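Local coordinates for putative general stress protein 26 (Jannaschia sp., PDB 2QEA), which is probably a flavin-binding protein of the pyridoxamine 5'-phosphate oxidase-like family, though its substrate and precise role are not established, at residues Gly42-Lys50 against Pro112-Pro121; Lys56-Phe67 against Asp79-Ser87. All coordinates share one frame; numbering follows the deposited sequence. Where two conformers were deposited one is given.

In the fold
Interactions 1 and 2 are two seams of one curled antiparallel sheet, their centres about 9 Å apart, and strands 76-87 and 114-129 lie next to each other between them. The seams are stitched together there: Lys118 N lies 2.9 Å from Glu85 O and Leu116 O 3.0 Å from Ser87 N, both probable hydrogen bonds. The side chains meet too, with Trp45 CZ3 3.4 Å from Ser87 OG. On the buried side, Phe46 and Phe67 pack edge-to-face. The sheet is consistent with the split-barrel fold of FMN-binding relatives, but no flavin is present; a bound calcium ion lies about 13 Å from the side chain of Trp45.

Interaction 1 of 2, residues Gly42-Lys50 against Pro112-Pro121; sequences GAIWFITAK and PDVCLLKFTP
Phe46 and Phe119 lie side by side on the buried face of this antiparallel strand pair, Phe119 CB sitting in the ring plane of Phe46 at its edge, 3.7 Å from CE2. Thr48 extends the apolar row: its CG2, placed between backbone N and carbonyl carbon because OG1 is anti to N (chi1 -173°), reaches Leu117 CD1 at 3.5 Å. On the other face the extended Lys118 chain runs over the indole of Trp45, CG 4.0 Å from the six-membered ring centroid and 14° off its normal, a CH-pi contact, while Leu116 CG meets the ring edge at CE3 (3.9 Å). With an alanine here in place of Trp45, the Lys118 methylenes would probably lose the aromatic surface they lie on, and a gap would open beside Leu116. Paired backbone bonds link Ile44 to Phe119 and Phe46 to Leu117. At the ends, Lys50 N binds Asp113 O at 2.8 Å, and one water donates to both Gly42 O and Pro121 O. Helix 90-95 packs on Trp45 and Leu116, Phe96 stacks on the indole, helix 2-13 touches Ile44 and Pro121, and strand 76-87 flanks strand 114-129.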
loop_
_atom_site.group_PDB
_atom_site.type_symbol
_atom_site.label_atom_id
_atom_site.label_comp_id
_atom_site.label_asym_id
_atom_site.label_seq_id
_atom_site.Cartn_x
_atom_site.Cartn_y
_atom_site.Cartn_z
ATOM N N GLY A 42 9.086 13.741 -11.064
ATOM C CA GLY A 42 8.183 13.653 -12.220
ATOM C C GLY A 42 7.796 12.241 -12.615
ATOM O O GLY A 42 6.675 12.031 -13.078
ATOM N N ALA A 43 8.724 11.288 -12.457
ATOM C CA ALA A 43 8.505 9.876 -12.806
ATOM C C ALA A 43 8.982 8.911 -11.710
ATOM O O ALA A 43 9.938 9.207 -10.984
ATOM C CB ALA A 43 9.205 9.559 -14.117
ATOM N N ILE A 44 8.297 7.765 -11.610
ATOM C CA ILE A 44 8.625 6.682 -10.671
ATOM C C ILE A 44 9.116 5.519 -11.538
ATOM O O ILE A 44 8.388 5.061 -12.424
ATOM C CB ILE A 44 7.413 6.243 -9.819
ATOM C CG1 ILE A 44 6.796 7.443 -9.079
ATOM C CG2 ILE A 44 7.841 5.166 -8.819
ATOM C CD1 ILE A 44 5.561 7.104 -8.247
ATOM N N TRP A 45 10.335 5.043 -11.264
ATOM C CA TRP A 45 10.997 4.006 -12.071
ATOM C C TRP A 45 10.965 2.621 -11.417
ATOM O O TRP A 45 11.078 2.514 -10.191
ATOM C CB TRP A 45 12.446 4.418 -12.343
ATOM C CG TRP A 45 12.565 5.779 -12.974
ATOM C CD1 TRP A 45 12.574 6.988 -12.333
ATOM C CD2 TRP A 45 12.677 6.066 -14.367
ATOM N NE1 TRP A 45 12.700 8.010 -13.243
ATOM C CE2 TRP A 45 12.763 7.475 -14.501
ATOM C CE3 TRP A 45 12.720 5.271 -15.522
ATOM C CZ2 TRP A 45 12.891 8.108 -15.748
ATOM C CZ3 TRP A 45 12.845 5.897 -16.762
ATOM C CH2 TRP A 45 12.930 7.306 -16.866
ATOM N N PHE A 46 10.806 1.579 -12.245
ATOM C CA PHE A 46 10.771 0.174 -11.800
ATOM C C PHE A 46 11.608 -0.717 -12.723
ATOM O O PHE A 46 11.546 -0.565 -13.944
ATOM C CB PHE A 46 9.337 -0.374 -11.790
ATOM C CG PHE A 46 8.365 0.455 -11.002
ATOM C CD1 PHE A 46 8.159 0.216 -9.640
ATOM C CD2 PHE A 46 7.638 1.476 -11.628
ATOM C CE1 PHE A 46 7.244 0.991 -8.903
ATOM C CE2 PHE A 46 6.727 2.254 -10.910
ATOM C CZ PHE A 46 6.527 2.016 -9.544
ATOM N N ILE A 47 12.379 -1.635 -12.132
ATOM C CA ILE A 47 13.185 -2.621 -12.862
ATOM C C ILE A 47 12.431 -3.949 -12.735
ATOM O O ILE A 47 12.215 -4.426 -11.616
ATOM C CB ILE A 47 14.614 -2.750 -12.279
ATOM C CG1 ILE A 47 15.355 -1.408 -12.366
ATOM C CG2 ILE A 47 15.407 -3.824 -13.026
ATOM C CD1 ILE A 47 16.755 -1.428 -11.776
ATOM N N THR A 48 12.027 -4.525 -13.872
ATOM C CA THR A 48 11.275 -5.790 -13.919
ATOM C C THR A 48 11.739 -6.703 -15.067
ATOM O O THR A 48 12.603 -6.325 -15.862
ATOM C CB THR A 48 9.755 -5.509 -14.033
ATOM O OG1 THR A 48 9.014 -6.734 -13.921
ATOM C CG2 THR A 48 9.415 -4.809 -15.352
ATOM N N ALA A 49 11.176 -7.912 -15.113
ATOM C CA ALA A 49 11.489 -8.913 -16.140
ATOM C C ALA A 49 10.608 -8.712 -17.380
ATOM O O ALA A 49 9.449 -8.309 -17.248
ATOM C CB ALA A 49 11.299 -10.321 -15.584
ATOM N N LYS A 50 11.158 -8.986 -18.570
ATOM C CA LYS A 50 10.401 -8.875 -19.844
ATOM C C LYS A 50 9.220 -9.857 -19.942
ATOM O O LYS A 50 8.213 -9.543 -20.578
ATOM C CB LYS A 50 11.304 -9.048 -21.078
ATOM C CG LYS A 50 12.243 -7.882 -21.355
ATOM C CD LYS A 50 12.896 -8.015 -22.730
ATOM C CE LYS A 50 13.869 -6.871 -23.012
ATOM N NZ LYS A 50 14.603 -7.061 -24.291
ATOM N N PRO A 112 19.355 -9.694 -21.166
ATOM C CA PRO A 112 18.196 -9.746 -22.087
ATOM C C PRO A 112 16.815 -9.638 -21.433
ATOM O O PRO A 112 15.917 -9.059 -22.036
ATOM C CB PRO A 112 18.348 -11.111 -22.775
ATOM C CG PRO A 112 19.205 -11.905 -21.867
ATOM C CD PRO A 112 20.162 -10.924 -21.279
ATOM N N ASP A 113 16.667 -10.176 -20.221
ATOM C CA ASP A 113 15.391 -10.143 -19.487
ATOM C C ASP A 113 15.082 -8.812 -18.783
ATOM O O ASP A 113 13.934 -8.605 -18.400
ATOM C CB ASP A 113 15.324 -11.289 -18.460
ATOM C CG ASP A 113 15.459 -12.677 -19.096
ATOM O OD1 ASP A 113 15.476 -12.795 -20.344
ATOM O OD2 ASP A 113 15.554 -13.663 -18.332
ATOM N N VAL A 114 16.073 -7.928 -18.607
ATOM C CA VAL A 114 15.864 -6.634 -17.921
ATOM C C VAL A 114 14.933 -5.707 -18.716
ATOM O O VAL A 114 15.033 -5.627 -19.940
ATOM C CB VAL A 114 17.211 -5.917 -17.588
ATOM C CG1 VAL A 114 16.997 -4.482 -17.098
ATOM C CG2 VAL A 114 17.959 -6.695 -16.539
ATOM N N CYS A 115 14.033 -5.036 -17.990
ATOM C CA CYS A 115 13.036 -4.122 -18.550
ATOM C C CYS A 115 12.784 -2.951 -17.591
ATOM O O CYS A 115 12.270 -3.162 -16.488
ATOM C CB CYS A 115 11.736 -4.894 -18.794
ATOM S SG CYS A 115 10.338 -3.906 -19.325
ATOM N N LEU A 116 13.151 -1.737 -18.010
ATOM C CA LEU A 116 12.947 -0.520 -17.212
ATOM C C LEU A 116 11.553 0.038 -17.513
ATOM O O LEU A 116 11.240 0.308 -18.676
ATOM C CB LEU A 116 14.018 0.532 -17.542
ATOM C CG LEU A 116 14.024 1.871 -16.788
ATOM C CD1 LEU A 116 14.219 1.673 -15.289
ATOM C CD2 LEU A 116 15.110 2.785 -17.340
ATOM N N LEU A 117 10.730 0.187 -16.468
ATOM C CA LEU A 117 9.379 0.755 -16.568
ATOM C C LEU A 117 9.360 2.155 -15.939
ATOM O O LEU A 117 9.993 2.374 -14.903
ATOM C CB LEU A 117 8.347 -0.143 -15.882
ATOM C CG LEU A 117 8.118 -1.553 -16.437
ATOM C CD1 LEU A 117 7.064 -2.262 -15.605
ATOM C CD2 LEU A 117 7.705 -1.536 -17.908
ATOM N N LYS A 118 8.634 3.080 -16.578
ATOM C CA LYS A 118 8.508 4.476 -16.143
ATOM C C LYS A 118 7.030 4.787 -15.893
ATOM O O LYS A 118 6.216 4.697 -16.819
ATOM C CB LYS A 118 9.062 5.407 -17.232
ATOM C CG LYS A 118 9.056 6.908 -16.899
ATOM C CD LYS A 118 9.546 7.743 -18.079
ATOM C CE LYS A 118 9.572 9.230 -17.741
ATOM N NZ LYS A 118 10.077 10.066 -18.863
ATOM N N PHE A 119 6.700 5.140 -14.647
ATOM C CA PHE A 119 5.343 5.522 -14.246
ATOM C C PHE A 119 5.326 7.033 -14.020
ATOM O O PHE A 119 6.011 7.525 -13.120
ATOM C CB PHE A 119 4.912 4.794 -12.969
ATOM C CG PHE A 119 3.526 5.156 -12.506
ATOM C CD1 PHE A 119 2.410 4.514 -13.046
ATOM C CD2 PHE A 119 3.329 6.158 -11.545
ATOM C CE1 PHE A 119 1.116 4.860 -12.631
ATOM C CE2 PHE A 119 2.040 6.511 -11.122
ATOM C CZ PHE A 119 0.929 5.860 -11.664
ATOM N N THR A 120 4.552 7.752 -14.834
ATOM C CA THR A 120 4.400 9.204 -14.717
ATOM C C THR A 120 3.057 9.453 -14.024
ATOM O O THR A 120 2.019 9.138 -14.608
ATOM C CB THR A 120 4.405 9.898 -16.105
ATOM O OG1 THR A 120 5.639 9.622 -16.781
ATOM C CG2 THR A 120 4.240 11.408 -15.959
ATOM N N PRO A 121 3.063 9.962 -12.765
ATOM C CA PRO A 121 1.781 10.270 -12.124
ATOM C C PRO A 121 1.069 11.466 -12.772
ATOM O O PRO A 121 1.720 12.456 -13.130
ATOM C CB PRO A 121 2.177 10.602 -10.674
ATOM C CG PRO A 121 3.536 10.062 -10.504
ATOM C CD PRO A 121 4.176 10.238 -11.836
HETATM O O HOH W 1 4.370 13.664 -12.872
#

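Interaction 2 of 2, residues Lys56-Phe67 against Asp79-Ser87; sequences KGVAAGPQPAQF and DLDGTLERS
Val58, just past the end of helix 53-57, points its side chain into a hollow formed by Leu84 and the backbone of Glu85 and Arg86. The two apolar chains cross at about a right angle, Val58 CG1 meeting Leu84 CG at 3.9 Å, while CG2 leans toward the Arg86 backbone. Against the base of the Leu84 side chain lies the Ala65 methyl, its CB 3.6 Å from Leu84 CB. A water accepts from Arg86 N and donates to Val58 O, bridging the segments beside the valine. Pro62 forms a second bump: its CB rests on Thr83 CG2 at 3.7 Å, and its CG lies near Glu85.

Strands 63-71 and 76-87 are the arms of a beta hairpin; the short segments 63-67 and 79-87 run 122° apart, well away from exact antiparallel. Hydrogen-bonded pairs fall at Gln63-Leu84, Ala65-Gly82 and Phe67-Leu80. At the middle pair Gly82 presents no side chain beside the Ala65 methyl.

Farther along, Leu80 CD1 fits against the edge of the Phe67 ring, 4.0 Å from CD2. On the other face Gln66 is fully extended, with CG anti to the backbone N (chi1 -174°), which carries NE2 to Asp79 OD1 at 2.7 Å. NE2 meets OD1 on its syn side but tilted out of the carboxylate plane, while OD1 lies close to the plane of the Gln66 amide. Asp79 OD2 accepts from Leu29 N of the second subunit, and Asp81 forms a salt bridge with Lys24.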
loop_
_atom_site.group_PDB
_atom_site.type_symbol
_atom_site.label_atom_id
_atom_site.label_comp_id
_atom_site.label_asym_id
_atom_site.label_seq_id
_atom_site.Cartn_x
_atom_site.Cartn_y
_atom_site.Cartn_z
ATOM N N LYS A 56 4.888 -7.085 -20.635
ATOM C CA LYS A 56 4.104 -7.438 -21.834
ATOM C C LYS A 56 2.920 -6.488 -22.068
ATOM O O LYS A 56 2.580 -6.210 -23.216
ATOM C CB LYS A 56 3.611 -8.894 -21.776
ATOM C CG LYS A 56 4.733 -9.936 -21.835
ATOM C CD LYS A 56 4.220 -11.379 -21.900
ATOM C CE LYS A 56 3.452 -11.803 -20.648
ATOM N NZ LYS A 56 3.113 -13.257 -20.670
ATOM N N GLY A 57 2.310 -6.001 -20.984
ATOM C CA GLY A 57 1.189 -5.055 -21.053
ATOM C C GLY A 57 1.526 -3.695 -21.651
ATOM O O GLY A 57 0.667 -3.072 -22.276
ATOM N N VAL A 58 2.770 -3.242 -21.451
ATOM C CA VAL A 58 3.271 -1.959 -21.980
ATOM C C VAL A 58 4.252 -2.119 -23.165
ATOM O O VAL A 58 4.914 -1.145 -23.543
ATOM C CB VAL A 58 3.935 -1.102 -20.850
ATOM C CG1 VAL A 58 2.954 -0.881 -19.704
ATOM C CG2 VAL A 58 5.233 -1.737 -20.339
ATOM N N ALA A 59 4.325 -3.321 -23.756
ATOM C CA ALA A 59 5.223 -3.607 -24.895
ATOM C C ALA A 59 4.806 -2.866 -26.170
ATOM O O ALA A 59 5.657 -2.311 -26.867
ATOM C CB ALA A 59 5.299 -5.114 -25.162
ATOM N N ALA A 60 3.503 -2.867 -26.461
ATOM C CA ALA A 60 2.941 -2.155 -27.623
ATOM C C ALA A 60 3.019 -0.624 -27.484
ATOM O O ALA A 60 3.188 0.072 -28.487
ATOM C CB ALA A 60 1.497 -2.589 -27.876
ATOM N N GLY A 61 2.891 -0.113 -26.256
ATOM C CA GLY A 61 2.967 1.335 -25.982
ATOM C C GLY A 61 2.481 1.734 -24.590
ATOM O O GLY A 61 2.118 0.857 -23.800
ATOM N N PRO A 62 2.493 3.053 -24.268
ATOM C CA PRO A 62 2.013 3.552 -22.963
ATOM C C PRO A 62 0.551 3.190 -22.648
ATOM O O PRO A 62 -0.304 3.261 -23.543
ATOM C CB PRO A 62 2.175 5.075 -23.081
ATOM C CG PRO A 62 3.200 5.272 -24.117
ATOM C CD PRO A 62 3.007 4.160 -25.100
ATOM N N GLN A 63 0.293 2.799 -21.395
ATOM C CA GLN A 63 -1.037 2.390 -20.915
ATOM C C GLN A 63 -1.412 3.106 -19.611
ATOM O O GLN A 63 -0.522 3.354 -18.791
ATOM C CB GLN A 63 -1.046 0.880 -20.639
ATOM C CG GLN A 63 -0.896 -0.007 -21.872
ATOM C CD GLN A 63 -2.083 0.046 -22.821
ATOM O OE1 GLN A 63 -3.206 0.379 -22.433
ATOM N NE2 GLN A 63 -1.838 -0.301 -24.075
ATOM N N PRO A 64 -2.718 3.449 -19.415
ATOM C CA PRO A 64 -3.149 4.016 -18.123
ATOM C C PRO A 64 -2.867 3.035 -16.977
ATOM O O PRO A 64 -3.152 1.839 -17.110
ATOM C CB PRO A 64 -4.661 4.220 -18.305
ATOM C CG PRO A 64 -4.863 4.300 -19.761
ATOM C CD PRO A 64 -3.849 3.387 -20.365
ATOM N N ALA A 65 -2.290 3.540 -15.888
ATOM C CA ALA A 65 -1.885 2.706 -14.758
ATOM C C ALA A 65 -2.181 3.331 -13.403
ATOM O O ALA A 65 -2.445 4.534 -13.297
ATOM C CB ALA A 65 -0.402 2.396 -14.870
ATOM N N GLN A 66 -2.121 2.480 -12.380
ATOM C CA GLN A 66 -2.343 2.858 -10.989
ATOM C C GLN A 66 -1.124 2.456 -10.161
ATOM O O GLN A 66 -0.542 1.394 -10.395
ATOM C CB GLN A 66 -3.583 2.155 -10.437
ATOM C CG GLN A 66 -3.989 2.591 -9.022
ATOM C CD GLN A 66 -5.201 1.855 -8.482
ATOM O OE1 GLN A 66 -5.708 0.910 -9.090
ATOM N NE2 GLN A 66 -5.669 2.286 -7.321
ATOM N N PHE A 67 -0.753 3.311 -9.208
ATOM C CA PHE A 67 0.335 3.036 -8.269
ATOM C C PHE A 67 -0.109 3.480 -6.878
ATOM O O PHE A 67 -0.318 4.671 -6.648
ATOM C CB PHE A 67 1.631 3.726 -8.691
ATOM C CG PHE A 67 2.807 3.389 -7.813
ATOM C CD1 PHE A 67 3.259 2.067 -7.715
ATOM C CD2 PHE A 67 3.485 4.389 -7.101
ATOM C CE1 PHE A 67 4.354 1.737 -6.899
ATOM C CE2 PHE A 67 4.588 4.074 -6.291
ATOM C CZ PHE A 67 5.026 2.748 -6.195
ATOM N N ASP A 79 -2.865 7.115 -3.535
ATOM C CA ASP A 79 -3.483 6.341 -4.609
ATOM C C ASP A 79 -3.293 7.246 -5.827
ATOM O O ASP A 79 -3.928 8.297 -5.911
ATOM C CB ASP A 79 -4.968 6.068 -4.322
ATOM C CG ASP A 79 -5.651 5.229 -5.409
ATOM O OD1 ASP A 79 -4.982 4.733 -6.342
ATOM O OD2 ASP A 79 -6.884 5.054 -5.324
ATOM N N LEU A 80 -2.420 6.831 -6.751
ATOM C CA LEU A 80 -2.043 7.630 -7.921
ATOM C C LEU A 80 -2.517 7.054 -9.252
ATOM O O LEU A 80 -2.356 5.862 -9.484
ATOM C CB LEU A 80 -0.519 7.718 -7.999
ATOM C CG LEU A 80 0.254 8.187 -6.765
ATOM C CD1 LEU A 80 1.732 7.999 -7.021
ATOM C CD2 LEU A 80 -0.071 9.626 -6.425
ATOM N N ASP A 81 -3.088 7.909 -10.105
ATOM C CA ASP A 81 -3.437 7.566 -11.490
ATOM C C ASP A 81 -2.300 8.124 -12.340
ATOM O O ASP A 81 -1.775 9.206 -12.049
ATOM C CB ASP A 81 -4.770 8.192 -11.936
ATOM C CG ASP A 81 -5.984 7.534 -11.296
ATOM O OD1 ASP A 81 -5.976 6.304 -11.061
ATOM O OD2 ASP A 81 -6.975 8.250 -11.049
ATOM N N GLY A 82 -1.931 7.395 -13.391
ATOM C CA GLY A 82 -0.838 7.809 -14.269
ATOM C C GLY A 82 -0.722 7.012 -15.552
ATOM O O GLY A 82 -1.712 6.462 -16.031
ATOM N N THR A 83 0.496 6.970 -16.098
ATOM C CA THR A 83 0.809 6.263 -17.341
ATOM C C THR A 83 2.071 5.419 -17.143
ATOM O O THR A 83 3.104 5.959 -16.739
ATOM C CB THR A 83 1.060 7.266 -18.489
ATOM O OG1 THR A 83 -0.060 8.153 -18.607
ATOM C CG2 THR A 83 1.280 6.543 -19.821
ATOM N N LEU A 84 1.976 4.115 -17.420
ATOM C CA LEU A 84 3.110 3.181 -17.340
ATOM C C LEU A 84 3.595 2.903 -18.767
ATOM O O LEU A 84 2.780 2.754 -19.681
ATOM C CB LEU A 84 2.700 1.873 -16.655
ATOM C CG LEU A 84 3.804 0.865 -16.309
ATOM C CD1 LEU A 84 4.767 1.438 -15.276
ATOM C CD2 LEU A 84 3.197 -0.432 -15.793
ATOM N N GLU A 85 4.916 2.825 -18.943
ATOM C CA GLU A 85 5.526 2.577 -20.255
ATOM C C GLU A 85 6.945 2.021 -20.172
ATOM O O GLU A 85 7.588 2.109 -19.123
ATOM C CB GLU A 85 5.565 3.882 -21.068
ATOM C CG GLU A 85 6.354 5.027 -20.414
ATOM C CD GLU A 85 6.324 6.313 -21.221
ATOM O OE1 GLU A 85 6.621 6.273 -22.434
ATOM O OE2 GLU A 85 6.037 7.375 -20.629
ATOM N N ARG A 86 7.406 1.465 -21.298
ATOM C CA ARG A 86 8.767 0.947 -21.470
ATOM C C ARG A 86 9.704 2.161 -21.555
ATOM O O ARG A 86 9.308 3.191 -22.110
ATOM C CB ARG A 86 8.866 0.175 -22.804
ATOM C CG ARG A 86 9.901 -0.945 -22.883
ATOM C CD ARG A 86 9.332 -2.264 -22.359
ATOM N NE ARG A 86 10.071 -3.431 -22.850
ATOM C CZ ARG A 86 9.702 -4.709 -22.696
ATOM N NH1 ARG A 86 8.589 -5.043 -22.032
ATOM N NH2 ARG A 86 10.459 -5.676 -23.212
ATOM N N SER A 87 10.932 2.024 -21.061
ATOM C CA SER A 87 11.941 3.079 -21.167
ATOM C C SER A 87 13.258 2.457 -21.620
ATOM O O SER A 87 13.691 1.452 -21.049
ATOM C CB SER A 87 12.133 3.804 -19.841
ATOM O OG SER A 87 13.029 4.890 -20.006
HETATM O O HOH W 2 5.497 1.501 -23.386
#